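Local coordinates for XAC2610 protein (Xanthomonas axonopodis pv. citri, PDB 4QTQ), which probably acts as a calcium-binding immunity protein that inhibits a peptidoglycan hydrolase linked to a bacteria-killing type IV secretion system, at residues I28-H33 with I94-I99; K61-E66 with K132-N137; T77-P82 with N90-I95; V107-G112 with S123-D128. All blocks are in the same frame, centred on the assembly; numbering follows the deposited sequence.

From the N terminus, strand 28-33 opens contact 1 and segment 61-66 opens contact 2. Segment 77-82 then opens contact 3, a short loop that closes on 90-95; the chain runs straight on through 94-99 to close contact 1, so the two share Ile94 and Ile95. Contact 4, a hairpin of 107-112 with 123-128, comes next, and 132-137 finally closes contact 2. Contacts 1 and 2 cross along the chain, while contacts 3 and 4 follow one another within the long loop of contact 2. Contacts 3 and 4 join neighbouring strands of the mixed sheet; contacts 1 and 2 tie that sheet to the four-stranded sheet facing it in a beta sandwich.

Contact 1: residues I28-H33 with I94-I99; sequences IAVSVH and IILTDI. With CA (calcium ion), chain B.
Asp98 OD1 binds the calcium ion at 2.3 Å, just beyond the strand whose Ile94 and Leu96 meet Ile28, Val30 and Val32. A water is another ligand, with its O 2.3 Å from the ion, and Asn100, Asp102, His104 through its backbone O, and Asp106 supply the others, a spacing that resembles the calcium loop of EF-hands. The second carboxylate oxygen, Asp98 OD2, accepts a hydrogen bond from Gly103 N, which steadies the rotation of the group.

Behind this site the contact is wholly apolar. Leu96 CD1 comes tip to tip with Ile28, lying 3.8 Å from Ile28 CD1 and equally near Ile28 CB and CG2. The same methyl also reaches toward Val30, where CG2, held anti to the carbonyl carbon, stands 4.2 Å from Leu96 CD1. Farther along, Ile94 and Val32 slide past each other in opposite directions, with Ile94 CD1 3.8 Å from Val32 CG2; Ile94 CG2 meets Val30 CG1 more loosely at 4.4 Å.

The strand axes pass 10.3 Å apart at 159°, a spacing of facing sheets and not of paired strands. Strands 28-33 and 94-97 thus meet across the sandwich through buried aliphatic side chains, with no hydrogen bond between them, and this apolar contact lies on the strand that runs on into the calcium loop.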
loop_
_atom_site.group_PDB
_atom_site.type_symbol
_atom_site.label_atom_id
_atom_site.label_comp_id
_atom_site.label_asym_id
_atom_site.label_seq_id
_atom_site.Cartn_x
_atom_site.Cartn_y
_atom_site.Cartn_z
ATOM N N ILE A 28 2.610 -8.857 -16.351
ATOM C CA ILE A 28 3.242 -9.403 -15.152
ATOM C C ILE A 28 2.365 -10.539 -14.670
ATOM O O ILE A 28 1.164 -10.350 -14.461
ATOM C CB ILE A 28 3.368 -8.345 -14.042
ATOM C CG1 ILE A 28 4.278 -7.194 -14.497
ATOM C CG2 ILE A 28 3.928 -8.970 -12.768
ATOM C CD1 ILE A 28 4.142 -5.930 -13.673
ATOM N N ALA A 29 2.952 -11.720 -14.505
ATOM C CA ALA A 29 2.183 -12.883 -14.066
ATOM C C ALA A 29 2.232 -12.939 -12.558
ATOM O O ALA A 29 3.301 -12.776 -11.962
ATOM C CB ALA A 29 2.739 -14.164 -14.665
ATOM N N VAL A 30 1.073 -13.150 -11.942
ATOM C CA VAL A 30 0.983 -13.242 -10.491
ATOM C C VAL A 30 0.147 -14.458 -10.120
ATOM O O VAL A 30 -0.965 -14.642 -10.640
ATOM C CB VAL A 30 0.335 -11.994 -9.852
ATOM C CG1 VAL A 30 0.399 -12.098 -8.330
ATOM C CG2 VAL A 30 1.017 -10.717 -10.320
ATOM N N SER A 31 0.702 -15.293 -9.246
ATOM C CA SER A 31 -0.022 -16.438 -8.715
ATOM C C SER A 31 -0.077 -16.362 -7.201
ATOM O O SER A 31 0.809 -15.801 -6.569
ATOM C CB SER A 31 0.622 -17.754 -9.162
ATOM O OG SER A 31 1.935 -17.904 -8.648
ATOM N N VAL A 32 -1.134 -16.923 -6.635
ATOM C CA VAL A 32 -1.321 -16.984 -5.194
ATOM C C VAL A 32 -1.541 -18.450 -4.837
ATOM O O VAL A 32 -2.292 -19.147 -5.520
ATOM C CB VAL A 32 -2.554 -16.165 -4.729
ATOM C CG1 VAL A 32 -2.700 -16.228 -3.210
ATOM C CG2 VAL A 32 -2.457 -14.717 -5.191
ATOM N N HIS A 33 -0.856 -18.908 -3.793
ATOM C CA HIS A 33 -1.030 -20.242 -3.259
ATOM C C HIS A 33 -1.330 -20.093 -1.760
ATOM O O HIS A 33 -0.455 -19.688 -0.990
ATOM C CB HIS A 33 0.245 -21.054 -3.522
ATOM C CG HIS A 33 0.904 -20.722 -4.829
ATOM N ND1 HIS A 33 0.613 -21.387 -6.000
ATOM C CD2 HIS A 33 1.806 -19.765 -5.153
ATOM C CE1 HIS A 33 1.325 -20.869 -6.985
ATOM N NE2 HIS A 33 2.057 -19.883 -6.498
ATOM N N ILE A 94 -3.731 -7.056 -4.201
ATOM C CA ILE A 94 -2.358 -7.149 -4.705
ATOM C C ILE A 94 -2.162 -6.109 -5.795
ATOM O O ILE A 94 -2.832 -6.168 -6.831
ATOM C CB ILE A 94 -2.057 -8.555 -5.269
ATOM C CG1 ILE A 94 -2.046 -9.591 -4.141
ATOM C CG2 ILE A 94 -0.720 -8.568 -6.021
ATOM C CD1 ILE A 94 -2.098 -11.019 -4.625
ATOM N N ILE A 95 -1.251 -5.171 -5.536
ATOM C CA ILE A 95 -1.018 -3.973 -6.379
ATOM C C ILE A 95 0.430 -3.918 -6.928
ATOM O O ILE A 95 1.410 -3.985 -6.175
ATOM C CB ILE A 95 -1.289 -2.696 -5.550
ATOM C CG1 ILE A 95 -2.775 -2.621 -5.156
ATOM C CG2 ILE A 95 -0.832 -1.424 -6.277
ATOM C CD1 ILE A 95 -3.000 -2.103 -3.748
ATOM N N LEU A 96 0.532 -3.804 -8.244
ATOM C CA LEU A 96 1.790 -3.630 -8.977
ATOM C C LEU A 96 1.897 -2.170 -9.435
ATOM O O LEU A 96 1.068 -1.676 -10.204
ATOM C CB LEU A 96 1.828 -4.558 -10.193
ATOM C CG LEU A 96 1.312 -5.985 -10.023
ATOM C CD1 LEU A 96 1.219 -6.671 -11.377
ATOM C CD2 LEU A 96 2.211 -6.768 -9.088
ATOM N N THR A 97 2.910 -1.475 -8.930
ATOM C CA THR A 97 3.025 -0.039 -9.087
ATOM C C THR A 97 4.456 0.352 -8.732
ATOM O O THR A 97 5.044 -0.219 -7.809
ATOM C CB THR A 97 2.024 0.699 -8.166
ATOM O OG1 THR A 97 2.003 2.088 -8.491
ATOM C CG2 THR A 97 2.392 0.538 -6.676
ATOM N N ASP A 98 5.024 1.292 -9.485
ATOM C CA ASP A 98 6.390 1.751 -9.228
ATOM C C ASP A 98 6.296 2.860 -8.222
ATOM O O ASP A 98 5.849 3.951 -8.533
ATOM C CB ASP A 98 7.066 2.255 -10.510
ATOM C CG ASP A 98 8.521 2.674 -10.294
ATOM O OD1 ASP A 98 9.171 2.205 -9.320
ATOM O OD2 ASP A 98 9.014 3.475 -11.124
ATOM N N ILE A 99 6.699 2.571 -6.998
ATOM C CA ILE A 99 6.559 3.519 -5.905
ATOM C C ILE A 99 7.739 4.485 -5.909
ATOM O O ILE A 99 7.557 5.684 -5.701
ATOM C CB ILE A 99 6.434 2.784 -4.545
ATOM C CG1 ILE A 99 5.118 1.986 -4.516
ATOM C CG2 ILE A 99 6.493 3.767 -3.378
ATOM C CD1 ILE A 99 4.953 1.061 -3.331
HETATM CA CA CA B . 10.434 0.496 -8.334
HETATM O O HOH W 1 12.359 -0.647 -7.770
#

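Contact 2: residues K61-E66 with K132-N137; sequences KPIALE and KTLVFN
Apolar contacts carry most of the meeting of Ile63 and Leu65 with Leu134. Ile63 crosses Leu134 at about a right angle and sets CG2, anti to its own backbone N, 3.8 Å from Leu134 CD1. Leu65 crosses the same side chain in a similar way, its CD2 lying 3.8 Å from Leu134 CB, so that Leu134 is met by two residues of the facing strand. The other branch of Ile63 ends with CD1 3.8 Å from Thr133 CA.

A methyl also packs against a hydroxyl oxygen, in van der Waals contact: Ile63 CG2 lies 3.6 Å from Thr133 OG1.

No direct hydrogen bond spans the segments. A water links them instead at the exposed end, donating to Lys61 O at 3.1 Å and to Lys132 O at 3.2 Å. Deeper in, Leu134 N is buried by the contact and has no polar partner in the model.

Lys132, in a left-handed backbone conformation, and Thr133 together face Asp128 in a G1 beta bulge at the start of strand 133-136. The axes of this strand and strand 63-65 approach to 7.4 Å at an angle of 20°, nearly parallel. Each is the last strand of its own sheet, an arrangement that closes one margin of a beta sandwich.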
loop_
_atom_site.group_PDB
_atom_site.type_symbol
_atom_site.label_atom_id
_atom_site.label_comp_id
_atom_site.label_asym_id
_atom_site.label_seq_id
_atom_site.Cartn_x
_atom_site.Cartn_y
_atom_site.Cartn_z
ATOM N N LYS A 61 13.213 -14.154 -13.603
ATOM C CA LYS A 61 12.949 -15.298 -12.775
ATOM C C LYS A 61 11.811 -14.953 -11.784
ATOM O O LYS A 61 11.795 -13.854 -11.201
ATOM C CB LYS A 61 14.253 -15.638 -12.035
ATOM C CG LYS A 61 14.248 -16.877 -11.166
ATOM C CD LYS A 61 15.686 -17.384 -10.958
ATOM C CE LYS A 61 15.906 -17.924 -9.553
ATOM N NZ LYS A 61 14.885 -18.929 -9.148
ATOM N N PRO A 62 10.860 -15.878 -11.594
ATOM C CA PRO A 62 9.794 -15.667 -10.602
ATOM C C PRO A 62 10.322 -15.307 -9.213
ATOM O O PRO A 62 11.345 -15.840 -8.789
ATOM C CB PRO A 62 9.083 -17.027 -10.560
ATOM C CG PRO A 62 9.339 -17.626 -11.906
ATOM C CD PRO A 62 10.713 -17.172 -12.296
ATOM N N ILE A 63 9.628 -14.397 -8.530
ATOM C CA ILE A 63 9.963 -13.999 -7.164
ATOM C C ILE A 63 8.785 -14.342 -6.240
ATOM O O ILE A 63 7.644 -13.953 -6.513
ATOM C CB ILE A 63 10.266 -12.483 -7.095
ATOM C CG1 ILE A 63 11.460 -12.143 -8.008
ATOM C CG2 ILE A 63 10.537 -12.063 -5.659
ATOM C CD1 ILE A 63 11.618 -10.672 -8.336
ATOM N N ALA A 64 9.063 -15.072 -5.162
ATOM C CA ALA A 64 8.033 -15.474 -4.191
ATOM C C ALA A 64 8.015 -14.543 -2.978
ATOM O O ALA A 64 9.044 -14.292 -2.366
ATOM C CB ALA A 64 8.267 -16.911 -3.737
ATOM N N LEU A 65 6.843 -14.029 -2.638
ATOM C CA LEU A 65 6.672 -13.235 -1.439
ATOM C C LEU A 65 5.926 -14.079 -0.437
ATOM O O LEU A 65 5.022 -14.834 -0.823
ATOM C CB LEU A 65 5.874 -11.977 -1.738
ATOM C CG LEU A 65 6.424 -11.061 -2.818
ATOM C CD1 LEU A 65 5.431 -9.947 -3.065
ATOM C CD2 LEU A 65 7.774 -10.503 -2.414
ATOM N N GLU A 66 6.307 -13.955 0.834
ATOM C CA GLU A 66 5.639 -14.650 1.923
ATOM C C GLU A 66 5.106 -13.656 2.969
ATOM O O GLU A 66 5.722 -13.474 4.023
ATOM C CB GLU A 66 6.580 -15.657 2.576
ATOM C CG GLU A 66 6.961 -16.832 1.681
ATOM C CD GLU A 66 8.309 -16.680 0.993
ATOM O OE1 GLU A 66 8.946 -15.600 1.093
ATOM O OE2 GLU A 66 8.742 -17.665 0.350
ATOM N N LYS A 132 18.001 -8.418 -7.851
ATOM C CA LYS A 132 16.966 -9.050 -8.676
ATOM C C LYS A 132 15.938 -9.699 -7.781
ATOM O O LYS A 132 15.613 -10.878 -7.935
ATOM C CB LYS A 132 17.535 -10.087 -9.661
ATOM C CG LYS A 132 18.402 -9.492 -10.752
ATOM C CD LYS A 132 17.587 -8.731 -11.784
ATOM C CE LYS A 132 18.456 -7.691 -12.459
ATOM N NZ LYS A 132 17.720 -6.814 -13.402
ATOM N N THR A 133 15.434 -8.926 -6.828
ATOM C CA THR A 133 14.335 -9.396 -6.038
ATOM C C THR A 133 13.512 -8.254 -5.462
ATOM O O THR A 133 13.809 -7.077 -5.670
ATOM C CB THR A 133 14.821 -10.319 -4.917
ATOM O OG1 THR A 133 13.694 -11.020 -4.369
ATOM C CG2 THR A 133 15.535 -9.525 -3.818
ATOM N N LEU A 134 12.475 -8.637 -4.728
ATOM C CA LEU A 134 11.558 -7.713 -4.102
ATOM C C LEU A 134 11.893 -7.763 -2.636
ATOM O O LEU A 134 11.947 -8.842 -2.072
ATOM C CB LEU A 134 10.114 -8.177 -4.343
ATOM C CG LEU A 134 9.603 -7.869 -5.753
ATOM C CD1 LEU A 134 8.522 -8.845 -6.190
ATOM C CD2 LEU A 134 9.107 -6.429 -5.797
ATOM N N VAL A 135 12.100 -6.597 -2.028
ATOM C CA VAL A 135 12.565 -6.486 -0.648
ATOM C C VAL A 135 11.485 -5.830 0.204
ATOM O O VAL A 135 11.012 -4.741 -0.105
ATOM C CB VAL A 135 13.888 -5.676 -0.615
ATOM C CG1 VAL A 135 14.407 -5.504 0.811
ATOM C CG2 VAL A 135 14.950 -6.378 -1.464
ATOM N N PHE A 136 11.065 -6.499 1.269
ATOM C CA PHE A 136 10.074 -5.924 2.165
ATOM C C PHE A 136 10.587 -4.582 2.676
ATOM O O PHE A 136 11.722 -4.505 3.150
ATOM C CB PHE A 136 9.790 -6.860 3.339
ATOM C CG PHE A 136 8.887 -6.258 4.371
ATOM C CD1 PHE A 136 7.508 -6.265 4.194
ATOM C CD2 PHE A 136 9.407 -5.638 5.489
ATOM C CE1 PHE A 136 6.656 -5.697 5.141
ATOM C CE2 PHE A 136 8.562 -5.071 6.441
ATOM C CZ PHE A 136 7.186 -5.094 6.255
ATOM N N ASN A 137 9.758 -3.541 2.592
ATOM C CA ASN A 137 10.139 -2.197 3.061
ATOM C C ASN A 137 9.398 -1.822 4.340
ATOM O O ASN A 137 8.189 -1.571 4.330
ATOM C CB ASN A 137 9.882 -1.133 1.995
ATOM C CG ASN A 137 10.673 0.146 2.253
ATOM O OD1 ASN A 137 10.319 0.950 3.117
ATOM N ND2 ASN A 137 11.772 0.317 1.527
HETATM O O HOH W 2 14.165 -11.920 -10.630
#

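Contact 3: residues T77-P82 with N90-I95; sequences TFYHGP and NRHSII
A parallel strand pair within the mixed sheet brings Phe78 beside Ile94 and Tyr79 beside Ile95. Ile94 N donates to Thr77 O at 3.0 Å, nearly along the C=O axis, and Ile94 O in turn accepts Tyr79 N at 3.1 Å, the donor tilted 17° from the carbonyl plane. One residue thus engages the backbone on both sides of Phe78.

The Phe78 and Ile94 side chains lie side by side and point the same way, with Phe78 CE1 3.7 Å from Ile94 CD1; Thr77 CG2 covers part of one face of the phenyl ring. Tyr79 lies on the opposite face of the sheet from Phe78; there its CG stands anti to the backbone N (chi1 171°). Its CB sits squarely over the centre of the His92 imidazole, 3.5 Å from the ring centroid, in a CH-pi contact, whereas the two rings themselves are obliquely placed. Ile95 CG2 approaches the tyrosine edge, 4.0 Å from CD2 of Tyr79. At the far end, Tyr79 OH donates to Pro82 O at 2.7 Å, using an in-plane lone pair. Lys88 makes a cation-pi contact with the tyrosine ring.

Strand 9-11 pairs antiparallel with the outer side of 78-80, strand 106-112 flanks 94-97, and Phe78 packs against strand 20-25 of the opposing sheet.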
loop_
_atom_site.group_PDB
_atom_site.type_symbol
_atom_site.label_atom_id
_atom_site.label_comp_id
_atom_site.label_asym_id
_atom_site.label_seq_id
_atom_site.Cartn_x
_atom_site.Cartn_y
_atom_site.Cartn_z
ATOM N N THR A 77 -9.241 -7.856 -6.897
ATOM C CA THR A 77 -8.085 -8.669 -6.564
ATOM C C THR A 77 -6.755 -8.016 -6.950
ATOM O O THR A 77 -5.898 -7.804 -6.087
ATOM C CB THR A 77 -8.210 -10.071 -7.187
ATOM O OG1 THR A 77 -9.555 -10.546 -7.024
ATOM C CG2 THR A 77 -7.235 -11.041 -6.519
ATOM N N PHE A 78 -6.601 -7.672 -8.228
ATOM C CA PHE A 78 -5.332 -7.148 -8.747
ATOM C C PHE A 78 -5.489 -5.793 -9.395
ATOM O O PHE A 78 -6.457 -5.540 -10.127
ATOM C CB PHE A 78 -4.740 -8.072 -9.807
ATOM C CG PHE A 78 -4.525 -9.476 -9.348
ATOM C CD1 PHE A 78 -3.425 -9.802 -8.571
ATOM C CD2 PHE A 78 -5.396 -10.487 -9.727
ATOM C CE1 PHE A 78 -3.214 -11.109 -8.152
ATOM C CE2 PHE A 78 -5.180 -11.794 -9.328
ATOM C CZ PHE A 78 -4.090 -12.104 -8.538
ATOM N N TYR A 79 -4.506 -4.935 -9.151
ATOM C CA TYR A 79 -4.411 -3.649 -9.821
ATOM C C TYR A 79 -2.970 -3.409 -10.278
ATOM O O TYR A 79 -2.009 -3.677 -9.550
ATOM C CB TYR A 79 -4.912 -2.534 -8.902
ATOM C CG TYR A 79 -4.672 -1.127 -9.413
ATOM C CD1 TYR A 79 -5.576 -0.496 -10.282
ATOM C CD2 TYR A 79 -3.535 -0.421 -9.020
ATOM C CE1 TYR A 79 -5.345 0.793 -10.735
ATOM C CE2 TYR A 79 -3.298 0.862 -9.464
ATOM C CZ TYR A 79 -4.194 1.471 -10.312
ATOM O OH TYR A 79 -3.906 2.749 -10.724
ATOM N N HIS A 80 -2.834 -2.921 -11.499
ATOM C CA HIS A 80 -1.548 -2.560 -12.064
ATOM C C HIS A 80 -1.691 -1.144 -12.597
ATOM O O HIS A 80 -2.485 -0.885 -13.496
ATOM C CB HIS A 80 -1.170 -3.562 -13.161
ATOM C CG HIS A 80 0.186 -3.344 -13.766
ATOM N ND1 HIS A 80 0.576 -3.958 -14.938
ATOM C CD2 HIS A 80 1.233 -2.579 -13.380
ATOM C CE1 HIS A 80 1.808 -3.588 -15.241
ATOM N NE2 HIS A 80 2.228 -2.747 -14.314
ATOM N N GLY A 81 -0.962 -0.216 -11.996
ATOM C CA GLY A 81 -1.048 1.180 -12.378
ATOM C C GLY A 81 -0.479 2.094 -11.320
ATOM O O GLY A 81 0.033 1.619 -10.294
ATOM N N PRO A 82 -0.571 3.413 -11.550
ATOM C CA PRO A 82 -0.015 4.355 -10.591
ATOM C C PRO A 82 -0.916 4.549 -9.361
ATOM O O PRO A 82 -2.126 4.244 -9.405
ATOM C CB PRO A 82 0.106 5.654 -11.404
ATOM C CG PRO A 82 -0.803 5.497 -12.592
ATOM C CD PRO A 82 -1.344 4.095 -12.605
ATOM N N ASN A 90 -9.869 2.934 -4.999
ATOM C CA ASN A 90 -10.201 1.534 -4.751
ATOM C C ASN A 90 -9.231 0.901 -3.770
ATOM O O ASN A 90 -8.164 1.441 -3.478
ATOM C CB ASN A 90 -10.166 0.721 -6.053
ATOM C CG ASN A 90 -11.403 0.917 -6.904
ATOM O OD1 ASN A 90 -12.514 1.043 -6.389
ATOM N ND2 ASN A 90 -11.218 0.924 -8.223
ATOM N N ARG A 91 -9.633 -0.259 -3.277
ATOM C CA ARG A 91 -8.810 -1.100 -2.441
ATOM C C ARG A 91 -8.666 -2.402 -3.205
ATOM O O ARG A 91 -9.653 -2.960 -3.666
ATOM C CB ARG A 91 -9.512 -1.333 -1.109
ATOM C CG ARG A 91 -8.837 -2.326 -0.174
ATOM C CD ARG A 91 -9.761 -2.702 0.978
ATOM N NE ARG A 91 -11.009 -3.309 0.513
ATOM C CZ ARG A 91 -12.039 -3.633 1.294
ATOM N NH1 ARG A 91 -11.994 -3.424 2.608
ATOM N NH2 ARG A 91 -13.125 -4.177 0.755
ATOM N N HIS A 92 -7.433 -2.859 -3.375
ATOM C CA HIS A 92 -7.154 -4.127 -4.045
ATOM C C HIS A 92 -6.290 -4.962 -3.132
ATOM O O HIS A 92 -5.590 -4.416 -2.291
ATOM C CB HIS A 92 -6.435 -3.902 -5.381
ATOM C CG HIS A 92 -7.327 -3.397 -6.471
ATOM N ND1 HIS A 92 -7.665 -2.067 -6.600
ATOM C CD2 HIS A 92 -7.943 -4.041 -7.490
ATOM C CE1 HIS A 92 -8.455 -1.914 -7.646
ATOM N NE2 HIS A 92 -8.640 -3.097 -8.202
ATOM N N SER A 93 -6.341 -6.283 -3.302
ATOM C CA SER A 93 -5.501 -7.198 -2.506
ATOM C C SER A 93 -4.010 -7.142 -2.895
ATOM O O SER A 93 -3.133 -7.193 -2.026
ATOM C CB SER A 93 -6.002 -8.635 -2.645
ATOM O OG SER A 93 -7.300 -8.774 -2.106
ATOM N N ILE A 94 -3.731 -7.056 -4.201
ATOM C CA ILE A 94 -2.358 -7.149 -4.705
ATOM C C ILE A 94 -2.162 -6.109 -5.795
ATOM O O ILE A 94 -2.832 -6.168 -6.831
ATOM C CB ILE A 94 -2.057 -8.555 -5.269
ATOM C CG1 ILE A 94 -2.046 -9.591 -4.141
ATOM C CG2 ILE A 94 -0.720 -8.568 -6.021
ATOM C CD1 ILE A 94 -2.098 -11.019 -4.625
ATOM N N ILE A 95 -1.251 -5.171 -5.536
ATOM C CA ILE A 95 -1.018 -3.973 -6.379
ATOM C C ILE A 95 0.430 -3.918 -6.928
ATOM O O ILE A 95 1.410 -3.985 -6.175
ATOM C CB ILE A 95 -1.289 -2.696 -5.550
ATOM C CG1 ILE A 95 -2.775 -2.621 -5.156
ATOM C CG2 ILE A 95 -0.832 -1.424 -6.277
ATOM C CD1 ILE A 95 -3.000 -2.103 -3.748
#

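Contact 4: residues V107-G112 with S123-D128; sequences VVVWSG and SVYLFD
The Tyr125 ring turns an edge to Val107 O, which lies in the ring plane 3.6 Å from Tyr125 CD1, while Val109 CG2 comes obliquely to CE1 of Tyr125 at 4.2 Å. The indole of Trp110 has Gly112 O at its edge, in plane, with a weak hydrogen bond from NE1, and the ring of Tyr71 stacks with it. Phe127 stacks with His104, whose backbone O binds the calcium ion.

Between the strands of this antiparallel hairpin, Val107 with Tyr125 and Val109 with Ser123 are hydrogen-bonded pairs. Val107 N reaches Tyr125 O at 2.9 Å in an almost straight bond of 173°, and Tyr125 N returns one to Val107 O at 2.8 Å. Val109 and Ser123 exchange the same two bonds. Val108 and Val124 form the non-hydrogen-bonded pair between them, their CG2 methyls 4.3 Å apart on the face that also meets Ile99 and helix 138-143.

Side chains add one polar link. Ser111 OG, placed between its backbone N and carbonyl carbon (chi1 60°), lies 2.7 Å from Ser123 OG in a hydrogen bond that either hydroxyl could donate. Just there, Ser111 and Gly112 both face Ser121 in a classic beta bulge.

Val107, Val109, Ser123 and Tyr125 thus satisfy one another's backbone N-H and C=O groups, while Val108 and Val124 point theirs outward, to Ile95 on one side and to Ser141 OG and Asn137 on the other. The buried Ser123 hydroxyl has its partner in Ser111, and Val107 and Tyr125 face Leu65 and Leu134 in the sandwich interior.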
loop_
_atom_site.group_PDB
_atom_site.type_symbol
_atom_site.label_atom_id
_atom_site.label_comp_id
_atom_site.label_asym_id
_atom_site.label_seq_id
_atom_site.Cartn_x
_atom_site.Cartn_y
_atom_site.Cartn_z
ATOM N N VAL A 107 5.646 -3.985 -5.413
ATOM C CA VAL A 107 4.473 -4.769 -5.073
ATOM C C VAL A 107 3.936 -4.376 -3.696
ATOM O O VAL A 107 4.705 -4.175 -2.739
ATOM C CB VAL A 107 4.762 -6.290 -5.135
ATOM C CG1 VAL A 107 3.519 -7.102 -4.774
ATOM C CG2 VAL A 107 5.266 -6.670 -6.510
ATOM N N VAL A 108 2.616 -4.237 -3.633
ATOM C CA VAL A 108 1.917 -3.871 -2.409
ATOM C C VAL A 108 0.846 -4.918 -2.157
ATOM O O VAL A 108 0.050 -5.246 -3.042
ATOM C CB VAL A 108 1.267 -2.471 -2.512
ATOM C CG1 VAL A 108 0.520 -2.138 -1.230
ATOM C CG2 VAL A 108 2.299 -1.409 -2.824
ATOM N N VAL A 109 0.824 -5.443 -0.942
ATOM C CA VAL A 109 -0.046 -6.547 -0.605
ATOM C C VAL A 109 -0.926 -6.168 0.601
ATOM O O VAL A 109 -0.429 -5.640 1.601
ATOM C CB VAL A 109 0.811 -7.793 -0.331
ATOM C CG1 VAL A 109 0.001 -8.897 0.300
ATOM C CG2 VAL A 109 1.452 -8.283 -1.632
ATOM N N TRP A 110 -2.232 -6.410 0.485
ATOM C CA TRP A 110 -3.153 -6.178 1.594
ATOM C C TRP A 110 -2.950 -7.309 2.581
ATOM O O TRP A 110 -3.458 -8.415 2.382
ATOM C CB TRP A 110 -4.598 -6.102 1.103
ATOM C CG TRP A 110 -5.620 -5.978 2.227
ATOM C CD1 TRP A 110 -5.369 -5.716 3.549
ATOM C CD2 TRP A 110 -7.046 -6.106 2.111
ATOM N NE1 TRP A 110 -6.549 -5.707 4.264
ATOM C CE2 TRP A 110 -7.593 -5.924 3.405
ATOM C CE3 TRP A 110 -7.916 -6.386 1.044
ATOM C CZ2 TRP A 110 -8.955 -6.010 3.656
ATOM C CZ3 TRP A 110 -9.271 -6.470 1.296
ATOM C CH2 TRP A 110 -9.779 -6.282 2.596
ATOM N N SER A 111 -2.182 -7.036 3.636
ATOM C CA SER A 111 -1.727 -8.073 4.569
ATOM C C SER A 111 -2.314 -7.987 5.982
ATOM O O SER A 111 -2.149 -8.915 6.761
ATOM C CB SER A 111 -0.208 -8.033 4.687
ATOM O OG SER A 111 0.228 -6.768 5.165
ATOM N N GLY A 112 -2.979 -6.892 6.328
ATOM C CA GLY A 112 -3.469 -6.736 7.699
ATOM C C GLY A 112 -4.633 -5.792 7.763
ATOM O O GLY A 112 -5.111 -5.316 6.729
ATOM N N SER A 123 1.689 -4.536 3.204
ATOM C CA SER A 123 3.084 -4.874 3.144
ATOM C C SER A 123 3.566 -4.359 1.801
ATOM O O SER A 123 2.979 -4.678 0.765
ATOM C CB SER A 123 3.297 -6.394 3.248
ATOM O OG SER A 123 2.890 -6.909 4.518
ATOM N N VAL A 124 4.628 -3.556 1.837
ATOM C CA VAL A 124 5.214 -2.953 0.644
ATOM C C VAL A 124 6.572 -3.597 0.360
ATOM O O VAL A 124 7.409 -3.726 1.259
ATOM C CB VAL A 124 5.340 -1.423 0.820
ATOM C CG1 VAL A 124 6.002 -0.779 -0.383
ATOM C CG2 VAL A 124 3.967 -0.820 1.055
ATOM N N TYR A 125 6.764 -4.012 -0.895
ATOM C CA TYR A 125 8.016 -4.604 -1.373
ATOM C C TYR A 125 8.553 -3.836 -2.591
ATOM O O TYR A 125 7.891 -3.773 -3.644
ATOM C CB TYR A 125 7.818 -6.074 -1.771
ATOM C CG TYR A 125 7.115 -6.938 -0.735
ATOM C CD1 TYR A 125 5.744 -6.843 -0.546
ATOM C CD2 TYR A 125 7.819 -7.850 0.043
ATOM C CE1 TYR A 125 5.087 -7.615 0.396
ATOM C CE2 TYR A 125 7.175 -8.636 0.998
ATOM C CZ TYR A 125 5.803 -8.504 1.169
ATOM O OH TYR A 125 5.124 -9.265 2.073
ATOM N N LEU A 126 9.747 -3.257 -2.449
ATOM C CA LEU A 126 10.402 -2.570 -3.561
ATOM C C LEU A 126 11.292 -3.536 -4.340
ATOM O O LEU A 126 12.020 -4.346 -3.760
ATOM C CB LEU A 126 11.231 -1.385 -3.052
ATOM C CG LEU A 126 10.485 -0.253 -2.348
ATOM C CD1 LEU A 126 11.464 0.855 -2.013
ATOM C CD2 LEU A 126 9.353 0.294 -3.209
ATOM N N PHE A 127 11.242 -3.447 -5.662
ATOM C CA PHE A 127 12.151 -4.217 -6.469
ATOM C C PHE A 127 13.561 -3.663 -6.281
ATOM O O PHE A 127 13.799 -2.473 -6.469
ATOM C CB PHE A 127 11.770 -4.169 -7.949
ATOM C CG PHE A 127 12.550 -5.127 -8.781
ATOM C CD1 PHE A 127 12.294 -6.488 -8.704
ATOM C CD2 PHE A 127 13.561 -4.681 -9.621
ATOM C CE1 PHE A 127 13.026 -7.385 -9.458
ATOM C CE2 PHE A 127 14.293 -5.573 -10.384
ATOM C CZ PHE A 127 14.019 -6.926 -10.311
ATOM N N ASP A 128 14.477 -4.529 -5.868
ATOM C CA ASP A 128 15.853 -4.133 -5.645
ATOM C C ASP A 128 16.631 -4.580 -6.868
ATOM O O ASP A 128 16.883 -5.771 -7.047
ATOM C CB ASP A 128 16.387 -4.781 -4.369
ATOM C CG ASP A 128 17.653 -4.122 -3.864
ATOM O OD1 ASP A 128 18.663 -4.116 -4.600
ATOM O OD2 ASP A 128 17.633 -3.615 -2.722
#